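Local structure of RE68036p (Drosophila melanogaster, 1SQH) at residues Ala224-Leu234 with Leu251-Glu259; Ser84-Ser92 with Lys194-Leu202. The protein is of unproven function but is probably a member of the acetyltransferase superfamily that may transfer acyl groups to glycine. One frame throughout, in Å; residues are numbered along the deposited sequence.

Interaction 1: Ala224-Leu234 with Leu251-Glu259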
loop_
_atom_site.group_PDB
_atom_site.type_symbol
_atom_site.label_atom_id
_atom_site.label_comp_id
_atom_site.label_asym_id
_atom_site.label_seq_id
_atom_site.Cartn_x
_atom_site.Cartn_y
_atom_site.Cartn_z
ATOM N N ALA A 224 -14.736 14.859 -3.578
ATOM C CA ALA A 224 -14.327 13.492 -3.909
ATOM C C ALA A 224 -12.831 13.495 -4.219
ATOM O O ALA A 224 -12.302 14.488 -4.724
ATOM C CB ALA A 224 -15.120 12.981 -5.117
ATOM N N TRP A 225 -12.149 12.392 -3.932
ATOM C CA TRP A 225 -10.709 12.337 -4.169
ATOM C C TRP A 225 -10.171 10.915 -4.349
ATOM O O TRP A 225 -10.833 9.934 -4.009
ATOM C CB TRP A 225 -9.987 13.027 -3.004
ATOM C CG TRP A 225 -10.435 12.504 -1.674
ATOM C CD1 TRP A 225 -10.014 11.361 -1.058
ATOM C CD2 TRP A 225 -11.488 13.032 -0.859
ATOM N NE1 TRP A 225 -10.745 11.136 0.086
ATOM C CE2 TRP A 225 -11.657 12.147 0.230
ATOM C CE3 TRP A 225 -12.309 14.164 -0.948
ATOM C CZ2 TRP A 225 -12.621 12.360 1.225
ATOM C CZ3 TRP A 225 -13.270 14.375 0.041
ATOM C CH2 TRP A 225 -13.415 13.474 1.113
ATOM N N ILE A 226 -8.958 10.822 -4.883
ATOM C CA ILE A 226 -8.309 9.542 -5.118
ATOM C C ILE A 226 -6.800 9.784 -4.993
ATOM O O ILE A 226 -6.296 10.839 -5.380
ATOM C CB ILE A 226 -8.698 8.995 -6.527
ATOM C CG1 ILE A 226 -8.480 7.480 -6.599
ATOM C CG2 ILE A 226 -7.893 9.701 -7.609
ATOM C CD1 ILE A 226 -7.062 7.088 -6.836
ATOM N N PHE A 227 -6.087 8.816 -4.428
ATOM C CA PHE A 227 -4.641 8.940 -4.226
ATOM C C PHE A 227 -3.865 7.865 -4.961
ATOM O O PHE A 227 -4.439 6.868 -5.407
ATOM C CB PHE A 227 -4.272 8.744 -2.754
ATOM C CG PHE A 227 -4.504 9.927 -1.886
ATOM C CD1 PHE A 227 -5.772 10.203 -1.380
ATOM C CD2 PHE A 227 -3.430 10.741 -1.516
ATOM C CE1 PHE A 227 -5.970 11.273 -0.509
ATOM C CE2 PHE A 227 -3.612 11.818 -0.648
ATOM C CZ PHE A 227 -4.882 12.085 -0.139
ATOM N N GLN A 228 -2.552 8.071 -5.071
ATOM C CA GLN A 228 -1.685 7.042 -5.628
ATOM C C GLN A 228 -1.316 6.376 -4.302
ATOM O O GLN A 228 -1.169 7.073 -3.302
ATOM C CB GLN A 228 -0.425 7.629 -6.265
ATOM C CG GLN A 228 0.459 6.545 -6.892
ATOM C CD GLN A 228 1.568 7.111 -7.756
ATOM O OE1 GLN A 228 2.103 6.419 -8.626
ATOM N NE2 GLN A 228 1.924 8.362 -7.519
ATOM N N ASN A 229 -1.162 5.057 -4.265
ATOM C CA ASN A 229 -0.864 4.411 -2.986
ATOM C C ASN A 229 0.562 3.903 -2.799
ATOM O O ASN A 229 1.451 4.206 -3.600
ATOM C CB ASN A 229 -1.869 3.276 -2.733
ATOM C CG ASN A 229 -1.653 2.085 -3.636
ATOM O OD1 ASN A 229 -0.778 2.088 -4.504
ATOM N ND2 ASN A 229 -2.449 1.045 -3.430
ATOM N N ASP A 230 0.783 3.130 -1.736
ATOM C CA ASP A 230 2.115 2.618 -1.454
ATOM C C ASP A 230 2.534 1.436 -2.332
ATOM O O ASP A 230 3.530 0.758 -2.058
ATOM C CB ASP A 230 2.267 2.287 0.043
ATOM C CG ASP A 230 1.074 1.516 0.618
ATOM O OD1 ASP A 230 0.047 1.343 -0.076
ATOM O OD2 ASP A 230 1.170 1.088 1.793
ATOM N N PHE A 231 1.767 1.204 -3.393
ATOM C CA PHE A 231 2.066 0.156 -4.361
ATOM C C PHE A 231 2.076 0.838 -5.734
ATOM O O PHE A 231 2.057 0.176 -6.777
ATOM C CB PHE A 231 1.000 -0.952 -4.348
ATOM C CG PHE A 231 1.104 -1.886 -3.172
ATOM C CD1 PHE A 231 0.474 -1.585 -1.966
ATOM C CD2 PHE A 231 1.851 -3.065 -3.272
ATOM C CE1 PHE A 231 0.583 -2.444 -0.862
ATOM C CE2 PHE A 231 1.976 -3.934 -2.184
ATOM C CZ PHE A 231 1.336 -3.627 -0.970
ATOM N N SER A 232 2.106 2.172 -5.701
ATOM C CA SER A 232 2.114 3.019 -6.898
ATOM C C SER A 232 0.839 2.869 -7.702
ATOM O O SER A 232 0.759 3.313 -8.852
ATOM C CB SER A 232 3.322 2.703 -7.784
ATOM O OG SER A 232 4.519 3.072 -7.129
ATOM N N GLY A 233 -0.157 2.244 -7.079
ATOM C CA GLY A 233 -1.447 2.038 -7.711
ATOM C C GLY A 233 -2.476 3.003 -7.149
ATOM O O GLY A 233 -2.127 4.081 -6.675
ATOM N N LEU A 234 -3.745 2.611 -7.180
ATOM C CA LEU A 234 -4.831 3.461 -6.686
ATOM C C LEU A 234 -5.181 3.180 -5.240
ATOM O O LEU A 234 -5.118 2.037 -4.794
ATOM C CB LEU A 234 -6.101 3.265 -7.524
ATOM C CG LEU A 234 -6.354 4.041 -8.820
ATOM C CD1 LEU A 234 -5.097 4.123 -9.660
ATOM C CD2 LEU A 234 -7.491 3.357 -9.584
ATOM N N LEU A 251 -14.922 8.040 -12.414
ATOM C CA LEU A 251 -14.131 9.040 -13.120
ATOM C C LEU A 251 -12.756 9.163 -12.465
ATOM O O LEU A 251 -11.731 9.151 -13.153
ATOM C CB LEU A 251 -14.858 10.395 -13.117
ATOM C CG LEU A 251 -14.259 11.472 -14.027
ATOM C CD1 LEU A 251 -15.334 12.458 -14.434
ATOM C CD2 LEU A 251 -13.123 12.172 -13.321
ATOM N N LEU A 252 -12.728 9.276 -11.140
ATOM C CA LEU A 252 -11.452 9.387 -10.437
ATOM C C LEU A 252 -10.578 8.190 -10.769
ATOM O O LEU A 252 -9.435 8.343 -11.211
ATOM C CB LEU A 252 -11.645 9.459 -8.911
ATOM C CG LEU A 252 -11.844 10.816 -8.206
ATOM C CD1 LEU A 252 -10.871 11.847 -8.771
ATOM C CD2 LEU A 252 -13.244 11.295 -8.389
ATOM N N ALA A 253 -11.118 6.991 -10.583
ATOM C CA ALA A 253 -10.342 5.787 -10.854
ATOM C C ALA A 253 -9.789 5.723 -12.274
ATOM O O ALA A 253 -8.651 5.301 -12.485
ATOM C CB ALA A 253 -11.175 4.535 -10.555
ATOM N N ALA A 254 -10.586 6.126 -13.253
ATOM C CA ALA A 254 -10.115 6.076 -14.634
ATOM C C ALA A 254 -8.992 7.090 -14.838
ATOM O O ALA A 254 -7.920 6.753 -15.357
ATOM C CB ALA A 254 -11.275 6.348 -15.602
ATOM N N ALA A 255 -9.225 8.327 -14.397
ATOM C CA ALA A 255 -8.242 9.392 -14.549
ATOM C C ALA A 255 -6.918 9.059 -13.861
ATOM O O ALA A 255 -5.846 9.155 -14.476
ATOM C CB ALA A 255 -8.800 10.695 -14.008
HETATM N N MSE A 256 -6.979 8.671 -12.590
HETATM C CA MSE A 256 -5.751 8.326 -11.885
HETATM C C MSE A 256 -4.999 7.173 -12.582
HETATM O O MSE A 256 -3.773 7.209 -12.691
HETATM C CB MSE A 256 -6.056 7.946 -10.437
HETATM C CG MSE A 256 -4.819 7.756 -9.593
HETATM SE SE MSE A 256 -4.008 9.464 -9.120
HETATM C CE MSE A 256 -2.838 9.640 -10.637
ATOM N N SER A 257 -5.728 6.156 -13.048
ATOM C CA SER A 257 -5.100 5.014 -13.729
ATOM C C SER A 257 -4.308 5.500 -14.949
ATOM O O SER A 257 -3.142 5.121 -15.153
ATOM C CB SER A 257 -6.158 3.993 -14.165
ATOM O OG SER A 257 -6.785 3.383 -13.047
ATOM N N ARG A 258 -4.953 6.340 -15.756
ATOM C CA ARG A 258 -4.313 6.909 -16.937
ATOM C C ARG A 258 -3.111 7.761 -16.548
ATOM O O ARG A 258 -2.020 7.568 -17.073
ATOM C CB ARG A 258 -5.293 7.791 -17.704
ATOM C CG ARG A 258 -6.154 7.063 -18.699
ATOM C CD ARG A 258 -5.599 7.214 -20.105
ATOM N NE ARG A 258 -5.363 8.610 -20.467
ATOM C CZ ARG A 258 -5.547 9.098 -21.689
ATOM N NH1 ARG A 258 -5.983 8.306 -22.662
ATOM N NH2 ARG A 258 -5.256 10.363 -21.949
ATOM N N GLU A 259 -3.316 8.697 -15.623
ATOM C CA GLU A 259 -2.236 9.592 -15.211
ATOM C C GLU A 259 -1.012 8.843 -14.718
ATOM O O GLU A 259 0.111 9.177 -15.093
ATOM C CB GLU A 259 -2.697 10.587 -14.129
ATOM C CG GLU A 259 -1.582 11.559 -13.697
ATOM C CD GLU A 259 -2.039 12.654 -12.727
ATOM O OE1 GLU A 259 -1.166 13.264 -12.076
ATOM O OE2 GLU A 259 -3.256 12.920 -12.615
#

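Interaction 2: Ser84-Ser92 with Lys194-Leu202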
loop_
_atom_site.group_PDB
_atom_site.type_symbol
_atom_site.label_atom_id
_atom_site.label_comp_id
_atom_site.label_asym_id
_atom_site.label_seq_id
_atom_site.Cartn_x
_atom_site.Cartn_y
_atom_site.Cartn_z
ATOM N N SER A 84 9.847 -6.443 5.925
ATOM C CA SER A 84 9.998 -4.996 5.941
ATOM C C SER A 84 9.270 -4.441 7.160
ATOM O O SER A 84 8.273 -5.013 7.623
ATOM C CB SER A 84 9.426 -4.377 4.666
ATOM O OG SER A 84 8.104 -4.816 4.452
ATOM N N LEU A 85 9.797 -3.342 7.688
ATOM C CA LEU A 85 9.208 -2.681 8.837
ATOM C C LEU A 85 8.943 -1.232 8.457
ATOM O O LEU A 85 9.837 -0.544 7.947
ATOM C CB LEU A 85 10.155 -2.764 10.034
ATOM C CG LEU A 85 10.338 -4.161 10.647
ATOM C CD1 LEU A 85 11.319 -4.075 11.824
ATOM C CD2 LEU A 85 9.003 -4.699 11.122
ATOM N N HIS A 86 7.705 -0.799 8.687
ATOM C CA HIS A 86 7.237 0.554 8.379
ATOM C C HIS A 86 6.684 1.249 9.624
ATOM O O HIS A 86 6.112 0.611 10.514
ATOM C CB HIS A 86 6.159 0.480 7.281
ATOM C CG HIS A 86 5.466 1.783 7.003
ATOM N ND1 HIS A 86 4.382 2.221 7.737
ATOM C CD2 HIS A 86 5.685 2.727 6.055
ATOM C CE1 HIS A 86 3.964 3.377 7.250
ATOM N NE2 HIS A 86 4.737 3.707 6.229
ATOM N N ARG A 87 6.846 2.564 9.683
ATOM C CA ARG A 87 6.366 3.318 10.827
ATOM C C ARG A 87 5.539 4.551 10.463
ATOM O O ARG A 87 5.921 5.335 9.590
ATOM C CB ARG A 87 7.555 3.758 11.687
ATOM C CG ARG A 87 7.170 4.420 13.007
ATOM C CD ARG A 87 7.711 3.600 14.167
ATOM N NE ARG A 87 6.690 2.825 14.862
ATOM C CZ ARG A 87 6.918 1.642 15.430
ATOM N NH1 ARG A 87 8.127 1.097 15.371
ATOM N NH2 ARG A 87 5.948 1.009 16.075
ATOM N N ASP A 88 4.398 4.692 11.129
ATOM C CA ASP A 88 3.522 5.848 10.972
ATOM C C ASP A 88 2.841 6.037 12.334
ATOM O O ASP A 88 3.371 6.720 13.204
ATOM C CB ASP A 88 2.478 5.635 9.875
ATOM C CG ASP A 88 1.712 6.911 9.565
ATOM O OD1 ASP A 88 1.968 7.912 10.266
ATOM O OD2 ASP A 88 0.869 6.927 8.641
ATOM N N ILE A 89 1.670 5.436 12.518
ATOM C CA ILE A 89 0.987 5.514 13.805
ATOM C C ILE A 89 1.458 4.293 14.586
ATOM O O ILE A 89 1.879 4.400 15.738
ATOM C CB ILE A 89 -0.536 5.440 13.666
ATOM C CG1 ILE A 89 -1.066 6.716 13.006
ATOM C CG2 ILE A 89 -1.173 5.264 15.045
ATOM C CD1 ILE A 89 -2.584 6.748 12.912
ATOM N N VAL A 90 1.378 3.131 13.941
ATOM C CA VAL A 90 1.833 1.877 14.534
ATOM C C VAL A 90 2.924 1.309 13.621
ATOM O O VAL A 90 3.405 1.992 12.714
ATOM C CB VAL A 90 0.699 0.837 14.630
ATOM C CG1 VAL A 90 -0.434 1.381 15.469
ATOM C CG2 VAL A 90 0.205 0.473 13.239
ATOM N N GLN A 91 3.320 0.066 13.871
ATOM C CA GLN A 91 4.334 -0.581 13.050
ATOM C C GLN A 91 3.599 -1.472 12.051
ATOM O O GLN A 91 2.663 -2.193 12.414
ATOM C CB GLN A 91 5.281 -1.434 13.917
ATOM C CG GLN A 91 6.383 -2.161 13.125
ATOM C CD GLN A 91 7.124 -3.217 13.946
ATOM O OE1 GLN A 91 6.531 -4.206 14.400
ATOM N NE2 GLN A 91 8.426 -3.014 14.133
ATOM N N SER A 92 4.010 -1.402 10.792
ATOM C CA SER A 92 3.402 -2.224 9.756
ATOM C C SER A 92 4.468 -3.188 9.260
ATOM O O SER A 92 5.606 -2.785 9.008
ATOM C CB SER A 92 2.900 -1.352 8.608
ATOM O OG SER A 92 1.815 -0.547 9.032
ATOM N N LYS A 194 -9.927 5.412 11.122
ATOM C CA LYS A 194 -8.632 6.056 10.937
ATOM C C LYS A 194 -7.675 5.782 12.098
ATOM O O LYS A 194 -7.677 6.501 13.093
ATOM C CB LYS A 194 -8.858 7.560 10.791
ATOM C CG LYS A 194 -9.817 8.103 11.844
ATOM C CD LYS A 194 -10.578 9.325 11.357
ATOM C CE LYS A 194 -11.785 9.607 12.254
ATOM N NZ LYS A 194 -12.647 10.702 11.721
ATOM N N GLY A 195 -6.863 4.738 11.958
ATOM C CA GLY A 195 -5.907 4.387 12.993
ATOM C C GLY A 195 -4.690 3.715 12.383
ATOM O O GLY A 195 -3.763 3.328 13.090
ATOM N N GLU A 196 -4.699 3.581 11.061
ATOM C CA GLU A 196 -3.604 2.945 10.333
ATOM C C GLU A 196 -2.821 3.978 9.536
ATOM O O GLU A 196 -1.639 3.796 9.261
ATOM C CB GLU A 196 -4.151 1.869 9.387
ATOM C CG GLU A 196 -4.727 0.639 10.083
ATOM C CD GLU A 196 -5.376 -0.329 9.105
ATOM O OE1 GLU A 196 -5.084 -0.234 7.896
ATOM O OE2 GLU A 196 -6.171 -1.191 9.541
ATOM N N GLY A 197 -3.498 5.059 9.165
ATOM C CA GLY A 197 -2.861 6.121 8.405
ATOM C C GLY A 197 -3.018 7.435 9.145
ATOM O O GLY A 197 -4.101 7.742 9.641
ATOM N N SER A 198 -1.944 8.215 9.217
ATOM C CA SER A 198 -1.973 9.494 9.924
ATOM C C SER A 198 -2.165 10.679 8.989
ATOM O O SER A 198 -1.970 10.567 7.774
ATOM C CB SER A 198 -0.668 9.703 10.679
ATOM O OG SER A 198 0.357 10.070 9.771
ATOM N N LEU A 199 -2.518 11.821 9.575
ATOM C CA LEU A 199 -2.730 13.052 8.821
ATOM C C LEU A 199 -1.429 13.422 8.113
ATOM O O LEU A 199 -1.432 13.810 6.939
ATOM C CB LEU A 199 -3.119 14.187 9.770
ATOM C CG LEU A 199 -3.962 15.366 9.279
ATOM C CD1 LEU A 199 -3.897 16.452 10.337
ATOM C CD2 LEU A 199 -3.471 15.891 7.943
ATOM N N THR A 200 -0.319 13.294 8.836
ATOM C CA THR A 200 0.983 13.626 8.286
ATOM C C THR A 200 1.397 12.662 7.173
ATOM O O THR A 200 2.131 13.049 6.261
ATOM C CB THR A 200 2.059 13.717 9.407
ATOM O OG1 THR A 200 3.361 13.490 8.849
ATOM C CG2 THR A 200 1.772 12.728 10.523
ATOM N N TYR A 201 0.918 11.419 7.230
ATOM C CA TYR A 201 1.204 10.449 6.170
ATOM C C TYR A 201 0.513 10.985 4.924
ATOM O O TYR A 201 1.130 11.106 3.867
ATOM C CB TYR A 201 0.630 9.070 6.514
ATOM C CG TYR A 201 0.632 8.073 5.360
ATOM C CD1 TYR A 201 1.733 7.949 4.513
ATOM C CD2 TYR A 201 -0.446 7.205 5.158
ATOM C CE1 TYR A 201 1.764 6.983 3.495
ATOM C CE2 TYR A 201 -0.425 6.233 4.145
ATOM C CZ TYR A 201 0.683 6.128 3.322
ATOM O OH TYR A 201 0.729 5.159 2.342
ATOM N N LEU A 202 -0.769 11.321 5.060
ATOM C CA LEU A 202 -1.522 11.855 3.927
ATOM C C LEU A 202 -0.849 13.107 3.346
ATOM O O LEU A 202 -0.807 13.292 2.126
ATOM C CB LEU A 202 -2.966 12.156 4.341
ATOM C CG LEU A 202 -4.004 11.048 4.084
ATOM C CD1 LEU A 202 -3.497 9.729 4.606
ATOM C CD2 LEU A 202 -5.326 11.400 4.753
HETATM O O HOH W 1 0.603 3.501 11.215
#

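Interaction 1: Ala224-Leu234 with Leu251-Glu259
Ile226 and Leu234, from the two arms of a beta hairpin, converge on Met256 of the helix, here a selenomethionine. Its CG is the meeting point: Ile226 CD1 and Leu234 CD1 each lie 3.6 Å from Met256 CG. The torsion that puts Met256 CG opposite its own backbone N (chi1 -172°) presents CB and CG to Ile226 and CG to Leu234, and bends farther along carry the selenium away. One helical turn earlier, Leu252 slides past Ile226 with CB facing CB at 3.8 Å, while Leu252 CD2 reaches back to Ala224 CB at 4.1 Å. Strand and helix segment axes run 8.3 Å apart at -30°, so that Ile226 can span two helical turns, touching Leu252 and Met256. Beside this apolar centre, Leu234 CD2 approaches Ser257 OG at 3.5 Å, but that hydroxyl is spent on Ala253 O and on Tyr288.

The turn at 229-233 bends away and touches nothing on the helix; Asn229 OD1 stabilises it by accepting from Phe231 N, an Asx turn, and from Gly233 N. Ala255 and Glu259, partly exposed, miss the hairpin and lie against Leu212 of strand 211-216. Leu212 also packs on Ile226, and Leu283 and Ile286 of helix 277-286 close over Leu234 and Ala253, leaving helix 248-263 against one face of the antiparallel four-stranded sheet, consistent with an acetyltransferase-like fold.

Interaction 2: Ser84-Ser92 with Lys194-Leu202
Asp88 grips Ser198 with both carboxylate oxygens. Ser198 OG donates to the syn lone pair of Asp88 OD1 at 2.7 Å, and Ser198 N donates to Asp88 OD2 at 3.1 Å with an N-H...O angle of 156°, coming from above the carboxylate plane. Asp88 OD2 also sits tightly on Tyr201 CB at 3.0 Å, its carboxylate plane steeply inclined (73°) to the ring. The Ser198 hydroxyl oxygen accepts in turn from Tyr201 N (2.9 Å to Ser198 OG), making Ser198 the N-cap of helix 199-208; Asp88 is thus a second-shell residue that fixes the rotation of the cap. With CG anti to its backbone N (chi1 -171°), Asp88 extends from the hairpin turn straight to the helix start, whose dipole is likely to add to the attraction. A leucine in its place would probably leave Ser198 N without its acceptor and the capping hydroxyl freer to turn.

A water joins the backbones nearby, accepting from Ile89 N at 2.6 Å and donating to Glu196 O.

Farther out, Ile89 lies over the loop: its CD1 is 3.6 Å from Gly195 O, and its CG1 meets Ser198 CB at 3.8 Å. This outer side is the more exposed one.

The carboxylate of Glu196 is engaged elsewhere, in a salt bridge with Arg150, and Gly197 O accepts from His188 of helix 184-189. The contact therefore ties the turn between strands 82-87 and 91-96 of the large mixed sheet to the start of helix 199-208.

The centres of the two interactions lie about 20 Å apart, and both of interaction 2's segments precede interaction 1 along the chain. They still meet at their margins: Asp230 CB is 4.0 Å from Tyr201 OH, and Phe227 CE2 is 4.2 Å from Leu202 O. Helix 199-208, begun in interaction 2, leads directly into strand 211-216, which pairs with strand 222-228 of interaction 1. Both segments of interaction 1 lie in the FR47-like range, whereas interaction 2 brings in strands 82-87 and 91-96 of the mixed sheet, from the DUF5645 range. Together they touch at the boundary between the two sheets, consistent with two joined acetyltransferase-like halves.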